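Local coordinates for phosphate ABC transporter, phosphate-binding protein (Clostridium perfringens, PDB 4Q8R) that probably captures phosphate with high affinity outside the cell membrane and delivers it to an ABC-type phosphate transporter for import, at residues Ala82-Lys87 against Asp180-Val185; Asn88-Asp93 against Gly114-Pro119; Pro119-Ser124 against Gln164-Ala169; Gly157-Leu162 against Gly171-Ser176. One frame throughout, in Å; residues are numbered along the deposited sequence.

Interaction 1: residues Ala82-Lys87 against Asp180-Val185. With ZN (zinc ion), chain E.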
loop_
_atom_site.group_PDB
_atom_site.type_symbol
_atom_site.label_atom_id
_atom_site.label_comp_id
_atom_site.label_asym_id
_atom_site.label_seq_id
_atom_site.Cartn_x
_atom_site.Cartn_y
_atom_site.Cartn_z
ATOM N N ALA A 82 2.707 3.120 -6.700
ATOM C CA ALA A 82 3.759 3.686 -7.531
ATOM C C ALA A 82 4.923 2.701 -7.635
ATOM O O ALA A 82 5.220 1.982 -6.725
ATOM C CB ALA A 82 4.274 4.961 -6.927
ATOM N N LEU A 83 5.545 2.729 -8.806
ATOM C CA LEU A 83 6.829 2.059 -9.056
ATOM C C LEU A 83 7.832 3.158 -8.907
ATOM O O LEU A 83 7.852 4.106 -9.776
ATOM C CB LEU A 83 6.959 1.556 -10.479
ATOM C CG LEU A 83 6.460 0.190 -10.832
ATOM C CD1 LEU A 83 7.253 -0.810 -10.064
ATOM C CD2 LEU A 83 4.985 0.086 -10.573
ATOM N N ILE A 84 8.618 3.097 -7.858
ATOM C CA ILE A 84 9.566 4.169 -7.567
ATOM C C ILE A 84 10.979 3.803 -7.950
ATOM O O ILE A 84 11.424 2.647 -7.743
ATOM C CB ILE A 84 9.482 4.617 -6.111
ATOM C CG1 ILE A 84 9.608 3.458 -5.112
ATOM C CG2 ILE A 84 8.156 5.345 -5.898
ATOM C CD1 ILE A 84 9.966 3.941 -3.743
ATOM N N THR A 85 11.698 4.803 -8.461
ATOM C CA THR A 85 13.093 4.695 -8.749
ATOM C C THR A 85 13.814 5.742 -7.926
ATOM O O THR A 85 13.218 6.653 -7.319
ATOM C CB THR A 85 13.399 4.880 -10.242
ATOM O OG1 THR A 85 13.132 6.257 -10.571
ATOM C CG2 THR A 85 12.598 3.993 -11.151
ATOM N N HIS A 86 15.124 5.598 -7.850
ATOM C CA HIS A 86 15.959 6.690 -7.372
ATOM C C HIS A 86 15.720 7.956 -8.242
ATOM O O HIS A 86 15.421 7.884 -9.425
ATOM C CB HIS A 86 17.417 6.278 -7.452
ATOM C CG HIS A 86 18.327 7.021 -6.569
ATOM N ND1 HIS A 86 18.514 6.727 -5.233
ATOM C CD2 HIS A 86 19.137 8.083 -6.837
ATOM C CE1 HIS A 86 19.436 7.519 -4.737
ATOM N NE2 HIS A 86 19.783 8.386 -5.672
ATOM N N LYS A 87 15.925 9.096 -7.617
ATOM C CA LYS A 87 15.728 10.364 -8.237
ATOM C C LYS A 87 16.712 10.436 -9.431
ATOM O O LYS A 87 17.828 9.926 -9.361
ATOM C CB LYS A 87 15.959 11.451 -7.154
ATOM C CG LYS A 87 15.529 12.789 -7.554
ATOM C CD LYS A 87 14.017 12.925 -7.557
ATOM C CE LYS A 87 13.655 14.402 -7.408
ATOM N NZ LYS A 87 12.175 14.503 -7.516
ATOM N N ASP A 180 9.146 14.041 -3.031
ATOM C CA ASP A 180 10.232 14.478 -3.915
ATOM C C ASP A 180 11.561 13.769 -3.797
ATOM O O ASP A 180 12.434 14.040 -4.594
ATOM C CB ASP A 180 10.507 15.961 -3.756
ATOM C CG ASP A 180 9.292 16.816 -4.079
ATOM O OD1 ASP A 180 8.387 16.340 -4.799
ATOM O OD2 ASP A 180 9.251 17.955 -3.603
ATOM N N SER A 181 11.711 12.868 -2.847
ATOM C CA SER A 181 12.965 12.185 -2.615
ATOM C C SER A 181 13.162 10.978 -3.533
ATOM O O SER A 181 14.245 10.452 -3.581
ATOM C CB SER A 181 13.071 11.723 -1.151
ATOM O OG SER A 181 12.241 10.616 -0.886
ATOM N N VAL A 182 12.092 10.554 -4.197
ATOM C CA VAL A 182 12.063 9.406 -5.106
ATOM C C VAL A 182 11.240 9.792 -6.333
ATOM O O VAL A 182 10.600 10.854 -6.355
ATOM C CB VAL A 182 11.490 8.127 -4.422
ATOM C CG1 VAL A 182 12.380 7.653 -3.271
ATOM C CG2 VAL A 182 10.072 8.324 -3.946
ATOM N N SER A 183 11.332 8.999 -7.397
ATOM C CA SER A 183 10.605 9.237 -8.636
ATOM C C SER A 183 9.621 8.127 -8.950
ATOM O O SER A 183 10.024 6.958 -9.112
ATOM C CB SER A 183 11.598 9.356 -9.797
ATOM O OG SER A 183 12.358 10.534 -9.611
ATOM N N ALA A 184 8.342 8.441 -9.050
ATOM C CA ALA A 184 7.361 7.447 -9.494
ATOM C C ALA A 184 7.351 7.448 -11.023
ATOM O O ALA A 184 7.197 8.497 -11.626
ATOM C CB ALA A 184 5.981 7.781 -8.977
ATOM N N VAL A 185 7.541 6.305 -11.658
ATOM C CA VAL A 185 7.507 6.199 -13.095
ATOM C C VAL A 185 6.091 6.314 -13.630
ATOM O O VAL A 185 5.158 5.989 -12.926
ATOM C CB VAL A 185 8.177 4.894 -13.628
ATOM C CG1 VAL A 185 9.592 4.748 -13.111
ATOM C CG2 VAL A 185 7.368 3.673 -13.252
HETATM ZN ZN ZN E . 21.345 9.739 -5.607
HETATM O O HOH W 1 4.437 4.649 -10.652
HETATM O O HOH W 2 16.142 8.761 -4.682
HETATM O O HOH W 3 22.877 8.621 -4.515
HETATM O O HOH W 4 22.391 9.911 -7.271
#
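Antiparallel strand pairing joins residues Ala82-Lys87, the end of the long strand 71-86, to Asp180-Val185, which leads into strand 182-187 on one flank of that strand. The short axes meet at 141°, so the pairing is twisted. Three backbone bonds hold it: Thr85 N gives to Ser183 O at 2.8 Å, Ser183 N returns a nearly straight bond (176°) to Thr85 O, and Val185 N points almost along the carbonyl axis of Leu83 O. Ser183 N reaches its acceptor from above the carbonyl plane, whereas Thr85 N lies within the plane of Ser183 O. Water continues the pairing at both ends, bridging Leu83 N to Val185 O and Lys87 N to Ser181 O.

Strand 71-86 belongs to the mixed sheet of a periplasmic-binding-protein fold, and its other edge bonds to strand 169-174 through Ala82 and Ile84. Ile84 and Ala184 share one face; Ile84 CG2 also crosses obliquely to Val182 CG2 at 4.0 Å, while the methyls of Ala82 and Ala184 meet tip to tip. Thr85 and Ser183 share the other, with Thr85 OG1 against Ser183 CB; Thr85 CG2, anti to the carbonyl carbon, crosses Val185 CG1 at about a right angle, 3.7 Å away. Lys87, bent once at chi2 (74°) and extended beyond it, reaches across so that NZ makes a weak bond to Asp180 O. His86 turns away from the pair; its NE2 binds a zinc ion at 2.1 Å together with two waters, and ND1 is hydrogen-bonded to Val163 O, which fixes the ring's rotation.

Interaction 2: residues Asn88-Asp93 against Gly114-Pro119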
loop_
_atom_site.group_PDB
_atom_site.type_symbol
_atom_site.label_atom_id
_atom_site.label_comp_id
_atom_site.label_asym_id
_atom_site.label_seq_id
_atom_site.Cartn_x
_atom_site.Cartn_y
_atom_site.Cartn_z
ATOM N N ASN A 88 16.297 11.013 -10.537
ATOM C CA ASN A 88 17.189 11.180 -11.699
ATOM C C ASN A 88 17.620 9.927 -12.465
ATOM O O ASN A 88 18.512 9.966 -13.270
ATOM C CB ASN A 88 18.421 12.028 -11.301
ATOM C CG ASN A 88 18.017 13.386 -10.747
ATOM O OD1 ASN A 88 17.055 13.983 -11.218
ATOM N ND2 ASN A 88 18.718 13.858 -9.716
ATOM N N ASN A 89 16.955 8.802 -12.226
ATOM C CA ASN A 89 17.035 7.677 -13.164
ATOM C C ASN A 89 16.436 8.139 -14.501
ATOM O O ASN A 89 15.309 8.680 -14.523
ATOM C CB ASN A 89 16.198 6.535 -12.616
ATOM C CG ASN A 89 16.420 5.225 -13.389
ATOM O OD1 ASN A 89 16.505 5.219 -14.617
ATOM N ND2 ASN A 89 16.498 4.120 -12.665
ATOM N N PRO A 90 17.145 7.964 -15.625
ATOM C CA PRO A 90 16.621 8.374 -16.922
ATOM C C PRO A 90 15.384 7.649 -17.375
ATOM O O PRO A 90 14.677 8.142 -18.258
ATOM C CB PRO A 90 17.787 8.122 -17.879
ATOM C CG PRO A 90 18.645 7.122 -17.180
ATOM C CD PRO A 90 18.527 7.443 -15.733
ATOM N N VAL A 91 15.106 6.492 -16.774
ATOM C CA VAL A 91 13.877 5.730 -17.136
ATOM C C VAL A 91 12.692 6.298 -16.339
ATOM O O VAL A 91 12.685 6.229 -15.131
ATOM C CB VAL A 91 14.065 4.251 -16.844
ATOM C CG1 VAL A 91 12.810 3.455 -17.214
ATOM C CG2 VAL A 91 15.265 3.739 -17.634
ATOM N N LYS A 92 11.707 6.831 -17.061
ATOM C CA LYS A 92 10.614 7.577 -16.471
ATOM C C LYS A 92 9.227 7.039 -16.805
ATOM O O LYS A 92 8.235 7.604 -16.344
ATOM C CB LYS A 92 10.762 9.058 -16.875
ATOM C CG LYS A 92 11.918 9.666 -16.080
ATOM C CD LYS A 92 12.323 11.042 -16.496
ATOM C CE LYS A 92 13.708 11.327 -15.946
ATOM N NZ LYS A 92 13.742 11.518 -14.476
ATOM N N ASP A 93 9.173 5.936 -17.553
ATOM C CA ASP A 93 7.945 5.407 -18.046
ATOM C C ASP A 93 8.187 3.945 -18.322
ATOM O O ASP A 93 9.193 3.619 -19.006
ATOM C CB ASP A 93 7.566 6.179 -19.305
ATOM C CG ASP A 93 6.181 5.886 -19.822
ATOM O OD1 ASP A 93 5.448 5.048 -19.306
ATOM O OD2 ASP A 93 5.797 6.553 -20.816
ATOM N N GLY A 114 16.284 1.254 -21.948
ATOM C CA GLY A 114 16.720 2.573 -22.437
ATOM C C GLY A 114 17.438 3.459 -21.449
ATOM O O GLY A 114 17.695 4.667 -21.749
ATOM N N GLY A 115 17.803 2.914 -20.293
ATOM C CA GLY A 115 18.444 3.644 -19.214
ATOM C C GLY A 115 19.948 3.488 -19.239
ATOM O O GLY A 115 20.549 3.129 -20.281
ATOM N N ASN A 116 20.530 3.708 -18.084
ATOM C CA ASN A 116 21.955 3.568 -17.867
ATOM C C ASN A 116 22.402 2.140 -17.984
ATOM O O ASN A 116 21.607 1.190 -17.665
ATOM C CB ASN A 116 22.323 4.089 -16.483
ATOM C CG ASN A 116 22.177 5.608 -16.351
ATOM O OD1 ASN A 116 22.306 6.332 -17.295
ATOM N ND2 ASN A 116 21.885 6.072 -15.152
ATOM N N ASP A 117 23.662 1.922 -18.377
ATOM C CA ASP A 117 24.268 0.571 -18.251
ATOM C C ASP A 117 24.592 0.253 -16.828
ATOM O O ASP A 117 25.688 0.629 -16.297
ATOM C CB ASP A 117 25.547 0.532 -19.094
ATOM C CG ASP A 117 26.192 -0.797 -19.117
ATOM O OD1 ASP A 117 25.704 -1.720 -18.507
ATOM O OD2 ASP A 117 27.198 -0.922 -19.796
ATOM N N ALA A 118 23.633 -0.336 -16.135
ATOM C CA ALA A 118 23.764 -0.636 -14.724
ATOM C C ALA A 118 22.806 -1.754 -14.365
ATOM O O ALA A 118 21.700 -1.802 -14.887
ATOM C CB ALA A 118 23.459 0.552 -13.887
ATOM N N PRO A 119 23.227 -2.641 -13.478
ATOM C CA PRO A 119 22.267 -3.703 -13.011
ATOM C C PRO A 119 21.060 -3.080 -12.302
ATOM O O PRO A 119 21.199 -2.122 -11.555
ATOM C CB PRO A 119 23.095 -4.529 -12.029
ATOM C CG PRO A 119 24.243 -3.691 -11.651
ATOM C CD PRO A 119 24.506 -2.689 -12.741
HETATM O O HOH W 5 18.790 3.890 -15.707
#
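No direct hydrogen bond crosses between Asn88-Asp93 and Gly114-Pro119; a single water carries the polar link between these two irregular segments. It donates to Asn89 OD1, at 2.9 Å, and accepts from Asn116 N. The same Asn89 oxygen also takes the backbone N-H of Val91, at 2.9 Å and 165°, from a position 28° above the plane of the amide carbonyl. Two donors thus grip OD1, one from its own turn and one bridging to the facing loop. With CG anti to the backbone N (chi1 -169°), the amide of Asn89 is placed where both can reach it.

Around the water the contact is small and mostly apolar. Val91 sends CG2, anti to its carbonyl carbon, against Gly115 CA at 3.6 Å. Gly115, having no side chain, lets the valine methyl sit directly on the main chain. Next to it, the Pro90 ring crosses the Asn116 side chain at about a right angle: CD lies 3.7 Å from Asn116 ND2, and CG lies equally near Asn116 OD1. The CG-CD side of the ring thus lies against both the oxygen and the nitrogen of the carboxamide, in van der Waals contact.

Trp110 lies beside Asn89 and Val91 and, through a backbone bond to Ala118, ties both loops to a common neighbour. The hydrogen bond from Val91 N to Asn89 OD1 defines an Asx turn, here in the surface loop that connects strand 71-86 to strand 93-94.

Interaction 3: residues Pro119-Ser124 against Gln164-Ala169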
loop_
_atom_site.group_PDB
_atom_site.type_symbol
_atom_site.label_atom_id
_atom_site.label_comp_id
_atom_site.label_asym_id
_atom_site.label_seq_id
_atom_site.Cartn_x
_atom_site.Cartn_y
_atom_site.Cartn_z
ATOM N N PRO A 119 23.227 -2.641 -13.478
ATOM C CA PRO A 119 22.267 -3.703 -13.011
ATOM C C PRO A 119 21.060 -3.080 -12.302
ATOM O O PRO A 119 21.199 -2.122 -11.555
ATOM C CB PRO A 119 23.095 -4.529 -12.029
ATOM C CG PRO A 119 24.243 -3.691 -11.651
ATOM C CD PRO A 119 24.506 -2.689 -12.741
ATOM N N ILE A 120 19.908 -3.678 -12.456
ATOM C CA ILE A 120 18.730 -3.274 -11.747
ATOM C C ILE A 120 18.732 -3.936 -10.376
ATOM O O ILE A 120 18.974 -5.153 -10.286
ATOM C CB ILE A 120 17.437 -3.658 -12.509
ATOM C CG1 ILE A 120 17.400 -3.076 -13.916
ATOM C CG2 ILE A 120 16.168 -3.293 -11.698
ATOM C CD1 ILE A 120 16.295 -3.551 -14.780
ATOM N N VAL A 121 18.514 -3.159 -9.317
ATOM C CA VAL A 121 18.398 -3.693 -7.979
ATOM C C VAL A 121 16.886 -3.764 -7.756
ATOM O O VAL A 121 16.218 -2.743 -7.466
ATOM C CB VAL A 121 19.149 -2.850 -6.935
ATOM C CG1 VAL A 121 18.881 -3.332 -5.494
ATOM C CG2 VAL A 121 20.657 -2.831 -7.251
ATOM N N VAL A 122 16.348 -4.946 -7.868
ATOM C CA VAL A 122 14.902 -5.199 -7.724
ATOM C C VAL A 122 14.562 -5.297 -6.250
ATOM O O VAL A 122 15.166 -6.089 -5.510
ATOM C CB VAL A 122 14.461 -6.493 -8.477
ATOM C CG1 VAL A 122 13.003 -6.750 -8.288
ATOM C CG2 VAL A 122 14.786 -6.429 -9.935
ATOM N N VAL A 123 13.580 -4.510 -5.809
ATOM C CA VAL A 123 13.144 -4.514 -4.440
ATOM C C VAL A 123 11.678 -4.909 -4.352
ATOM O O VAL A 123 10.819 -4.322 -5.004
ATOM C CB VAL A 123 13.412 -3.169 -3.668
ATOM C CG1 VAL A 123 13.228 -3.341 -2.183
ATOM C CG2 VAL A 123 14.798 -2.626 -3.980
ATOM N N SER A 124 11.420 -5.898 -3.485
ATOM C CA SER A 124 10.091 -6.415 -3.211
ATOM C C SER A 124 9.811 -6.244 -1.741
ATOM O O SER A 124 10.733 -6.055 -0.910
ATOM C CB SER A 124 9.939 -7.916 -3.536
ATOM O OG SER A 124 10.010 -8.120 -4.921
ATOM N N GLN A 164 15.766 5.149 -1.953
ATOM C CA GLN A 164 16.463 6.393 -1.664
ATOM C C GLN A 164 17.975 6.209 -1.607
ATOM O O GLN A 164 18.712 7.158 -1.878
ATOM C CB GLN A 164 16.057 7.040 -0.360
ATOM C CG GLN A 164 14.680 7.643 -0.384
ATOM C CD GLN A 164 14.195 8.046 1.017
ATOM O OE1 GLN A 164 14.545 7.407 2.023
ATOM N NE2 GLN A 164 13.421 9.133 1.104
ATOM N N GLY A 165 18.414 5.011 -1.207
ATOM C CA GLY A 165 19.817 4.744 -0.979
ATOM C C GLY A 165 20.595 4.102 -2.108
ATOM O O GLY A 165 21.806 3.835 -1.948
ATOM N N ASN A 166 19.927 3.823 -3.204
ATOM C CA ASN A 166 20.548 3.069 -4.295
ATOM C C ASN A 166 20.111 3.570 -5.639
ATOM O O ASN A 166 18.960 3.403 -6.038
ATOM C CB ASN A 166 20.242 1.565 -4.191
ATOM C CG ASN A 166 21.163 0.688 -5.132
ATOM O OD1 ASN A 166 21.336 1.001 -6.306
ATOM N ND2 ASN A 166 21.695 -0.440 -4.615
ATOM N N GLU A 167 21.049 4.180 -6.373
ATOM C CA GLU A 167 20.752 4.696 -7.685
ATOM C C GLU A 167 20.062 3.741 -8.639
ATOM O O GLU A 167 19.308 4.165 -9.530
ATOM C CB GLU A 167 22.048 5.252 -8.403
ATOM C CG GLU A 167 22.644 6.438 -7.692
ATOM C CD GLU A 167 23.849 6.996 -8.381
ATOM O OE1 GLU A 167 24.258 6.422 -9.381
ATOM O OE2 GLU A 167 24.369 8.006 -7.956
ATOM N N ASN A 168 20.348 2.433 -8.499
ATOM C CA ASN A 168 19.865 1.495 -9.434
ATOM C C ASN A 168 18.652 0.699 -8.991
ATOM O O ASN A 168 18.293 -0.237 -9.655
ATOM C CB ASN A 168 20.989 0.564 -9.804
ATOM C CG ASN A 168 22.090 1.322 -10.514
ATOM O OD1 ASN A 168 21.804 2.098 -11.411
ATOM N ND2 ASN A 168 23.302 1.098 -10.134
ATOM N N ALA A 169 18.071 1.078 -7.854
ATOM C CA ALA A 169 16.955 0.335 -7.315
ATOM C C ALA A 169 15.601 0.686 -7.958
ATOM O O ALA A 169 15.350 1.828 -8.441
ATOM C CB ALA A 169 16.899 0.589 -5.848
#
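Val121 and Asn166 cross at about a right angle, the isopropyl group of one set against the carboxamide of the other. Val121 CG2, anti to its carbonyl carbon, lies 3.7 Å from Asn166 ND2, and CG1 approaches the same nitrogen from slightly farther off. Asn166 has CG anti to the backbone N (chi1 -166°), which brings ND2 up to the valine methyls while OD1 turns back to take Asn168 N at 2.8 Å, in the carbonyl plane. This Asx turn overlaps a type I beta turn from Asn166 to Ala169, closed by Ala169 N to Asn166 O.

Asn168, in contrast, meets the loop leading into the strand through its CB, 3.2 Å from Pro119 O. Beyond the turn, Ala169 is paired in parallel with Val121, and Val121 CB and Ala169 CB point to the same sheet face, 4.3 Å apart. Val123 CG2 reaches the Ala169 methyl from farther along the strand. The pair marks where strand 169-174 begins beside strand 121-125.

Asn168 O receives Val121 N in an almost straight bond (178°), although the donor stands 45° above the carbonyl plane. Trp110 NE1 donates to this same oxygen, so two N-H groups share it. Pro119 O is buried against Asn168 CB without a polar partner; one backbone hydrogen bond, a CA-H...O contact from Ala169 CA to Val121 O (3.2 Å) and van der Waals packing therefore carry the interface.

Interaction 4: residues Gly157-Leu162 against Gly171-Ser176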
loop_
_atom_site.group_PDB
_atom_site.type_symbol
_atom_site.label_atom_id
_atom_site.label_comp_id
_atom_site.label_asym_id
_atom_site.label_seq_id
_atom_site.Cartn_x
_atom_site.Cartn_y
_atom_site.Cartn_z
ATOM N N GLY A 157 8.121 1.836 4.658
ATOM C CA GLY A 157 9.227 2.746 5.008
ATOM C C GLY A 157 10.575 2.202 4.511
ATOM O O GLY A 157 11.455 2.932 3.994
ATOM N N ASN A 158 10.759 0.887 4.683
ATOM C CA ASN A 158 12.020 0.257 4.323
ATOM C C ASN A 158 12.217 0.224 2.809
ATOM O O ASN A 158 13.326 0.421 2.323
ATOM C CB ASN A 158 12.215 -1.109 4.959
ATOM C CG ASN A 158 12.622 -0.984 6.442
ATOM O OD1 ASN A 158 13.282 -0.017 6.842
ATOM N ND2 ASN A 158 12.264 -1.940 7.251
ATOM N N ILE A 159 11.166 -0.016 2.028
ATOM C CA ILE A 159 11.332 -0.051 0.607
ATOM C C ILE A 159 11.680 1.355 0.076
ATOM O O ILE A 159 12.533 1.505 -0.799
ATOM C CB ILE A 159 10.187 -0.780 -0.101
ATOM C CG1 ILE A 159 10.548 -1.133 -1.567
ATOM C CG2 ILE A 159 8.887 -0.002 -0.102
ATOM C CD1 ILE A 159 9.654 -2.268 -2.163
ATOM N N LYS A 160 11.032 2.368 0.626
ATOM C CA LYS A 160 11.349 3.728 0.234
ATOM C C LYS A 160 12.850 4.030 0.548
ATOM O O LYS A 160 13.559 4.585 -0.289
ATOM C CB LYS A 160 10.461 4.721 0.999
ATOM C CG LYS A 160 10.641 6.181 0.637
ATOM C CD LYS A 160 9.558 6.974 1.329
ATOM C CE LYS A 160 9.734 8.435 1.043
ATOM N NZ LYS A 160 8.691 9.265 1.699
ATOM N N SER A 161 13.295 3.670 1.738
ATOM C CA SER A 161 14.665 3.941 2.185
ATOM C C SER A 161 15.656 3.226 1.269
ATOM O O SER A 161 16.672 3.791 0.879
ATOM C CB SER A 161 14.869 3.482 3.612
ATOM O OG SER A 161 14.209 4.322 4.536
ATOM N N LEU A 162 15.360 2.001 0.891
ATOM C CA LEU A 162 16.277 1.287 -0.015
ATOM C C LEU A 162 16.450 2.004 -1.370
ATOM O O LEU A 162 17.594 2.195 -1.877
ATOM C CB LEU A 162 15.861 -0.184 -0.150
ATOM C CG LEU A 162 16.996 -1.159 -0.454
ATOM C CD1 LEU A 162 18.088 -1.018 0.573
ATOM C CD2 LEU A 162 16.484 -2.588 -0.556
ATOM N N GLY A 171 11.386 -0.099 -6.659
ATOM C CA GLY A 171 10.472 -0.718 -5.686
ATOM C C GLY A 171 9.065 -0.266 -5.951
ATOM O O GLY A 171 8.821 0.490 -6.863
ATOM N N TYR A 172 8.120 -0.743 -5.130
ATOM C CA TYR A 172 6.726 -0.337 -5.249
ATOM C C TYR A 172 6.207 0.052 -3.887
ATOM O O TYR A 172 6.555 -0.499 -2.872
ATOM C CB TYR A 172 5.898 -1.425 -5.903
ATOM C CG TYR A 172 6.064 -2.812 -5.264
ATOM C CD1 TYR A 172 5.434 -3.144 -4.050
ATOM C CD2 TYR A 172 6.822 -3.806 -5.903
ATOM C CE1 TYR A 172 5.554 -4.432 -3.520
ATOM C CE2 TYR A 172 6.972 -5.050 -5.337
ATOM C CZ TYR A 172 6.356 -5.341 -4.170
ATOM O OH TYR A 172 6.469 -6.597 -3.611
ATOM N N ILE A 173 5.337 1.046 -3.891
ATOM C CA ILE A 173 4.887 1.643 -2.657
ATOM C C ILE A 173 3.619 2.430 -2.864
ATOM O O ILE A 173 3.371 2.948 -3.943
ATOM C CB ILE A 173 5.985 2.564 -2.145
ATOM C CG1 ILE A 173 5.850 2.863 -0.678
ATOM C CG2 ILE A 173 6.067 3.894 -2.958
ATOM C CD1 ILE A 173 7.052 3.512 -0.082
ATOM N N SER A 174 2.787 2.517 -1.834
ATOM C CA SER A 174 1.592 3.373 -1.859
ATOM C C SER A 174 1.960 4.837 -2.228
ATOM O O SER A 174 2.976 5.360 -1.769
ATOM C CB SER A 174 0.982 3.385 -0.463
ATOM O OG SER A 174 0.064 4.454 -0.282
ATOM N N PHE A 175 1.084 5.475 -2.985
ATOM C CA PHE A 175 1.235 6.876 -3.332
ATOM C C PHE A 175 1.392 7.730 -2.058
ATOM O O PHE A 175 1.990 8.844 -2.108
ATOM C CB PHE A 175 -0.021 7.373 -4.015
ATOM C CG PHE A 175 -0.201 6.988 -5.457
ATOM C CD1 PHE A 175 0.617 6.066 -6.141
ATOM C CD2 PHE A 175 -1.285 7.592 -6.191
ATOM C CE1 PHE A 175 0.372 5.776 -7.449
ATOM C CE2 PHE A 175 -1.483 7.330 -7.514
ATOM C CZ PHE A 175 -0.662 6.374 -8.158
ATOM N N SER A 176 0.809 7.259 -0.930
ATOM C CA SER A 176 0.871 7.941 0.348
ATOM C C SER A 176 2.303 8.226 0.826
ATOM O O SER A 176 2.567 9.113 1.619
ATOM C CB SER A 176 0.085 7.167 1.440
ATOM O OG SER A 176 -0.289 8.025 2.426
#
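Gly157 opens the segment within helix 156-164, which packs over strand 169-174, and its carbonyl accepts Ser161 N one turn later. Asn158 faces away from the strand, its ND2 bonded to Asp154 O, while its carbonyl takes Leu162 N.

Ile159 carries the contact. Its CB points toward the strand, and CG1, anti to the backbone N (chi1 -165°), continues through an extended chi2 to place CD1 over the main chain of Gly171 and Tyr172. CD1 lies 3.9 Å from Gly171 CA and 3.6 Å from Tyr172 O. Gly171 brings no side chain here, so Ile159 packs straight onto the strand backbone. The other branch, CG2, meets Ile173 CD1 at 4.0 Å as the two isoleucines slide past each other in opposite directions. Tyr172 N is buried beneath this packing with no partner in the model. Tyr172 itself turns its ring to the other side of the strand, where it stacks with Phe135 and its OH bonds to Arg125 N.

With strand 151-153 before it, helix 156-164 forms a beta-alpha-beta crossover to strand 169-174 in the alpha/beta periplasmic-binding-protein fold; the short axes approach to 8.3 Å at 134°, with Ile159 also resting on Val123 of the neighbouring strand.

Lys160 follows, its CB 3.8 Å from Ile173 CD1, so that the terminal methyl is shared between two successive helix residues. From there the lysine runs fully extended, its NZ forming a salt bridge with Asp179 and a hydrogen bond to Tyr177 O. Leu162 turns instead to Val123 and strand 151-153.

In the fold
The four contacts lie in one region of the binding-protein fold, and three of them reach the same mixed sheet. Strand 169-174 sits between strands 121-125 and 71-86, and strand 182-187 flanks the latter, so interactions 3, 4 and 1 follow across it. Centres of interactions 1 and 4 are about 9 Å apart. Interactions 2, 3 and 4 all nest within the chain loop closed by interaction 1; interaction 2 closes before 3 and 4 open, and the segments of 3 and 4 alternate. Interaction 2 lies at the periphery, its centre about 19 Å from that of interaction 4, where two surface loops meet. Together they tie sequence-distant parts into one compact alpha/beta unit.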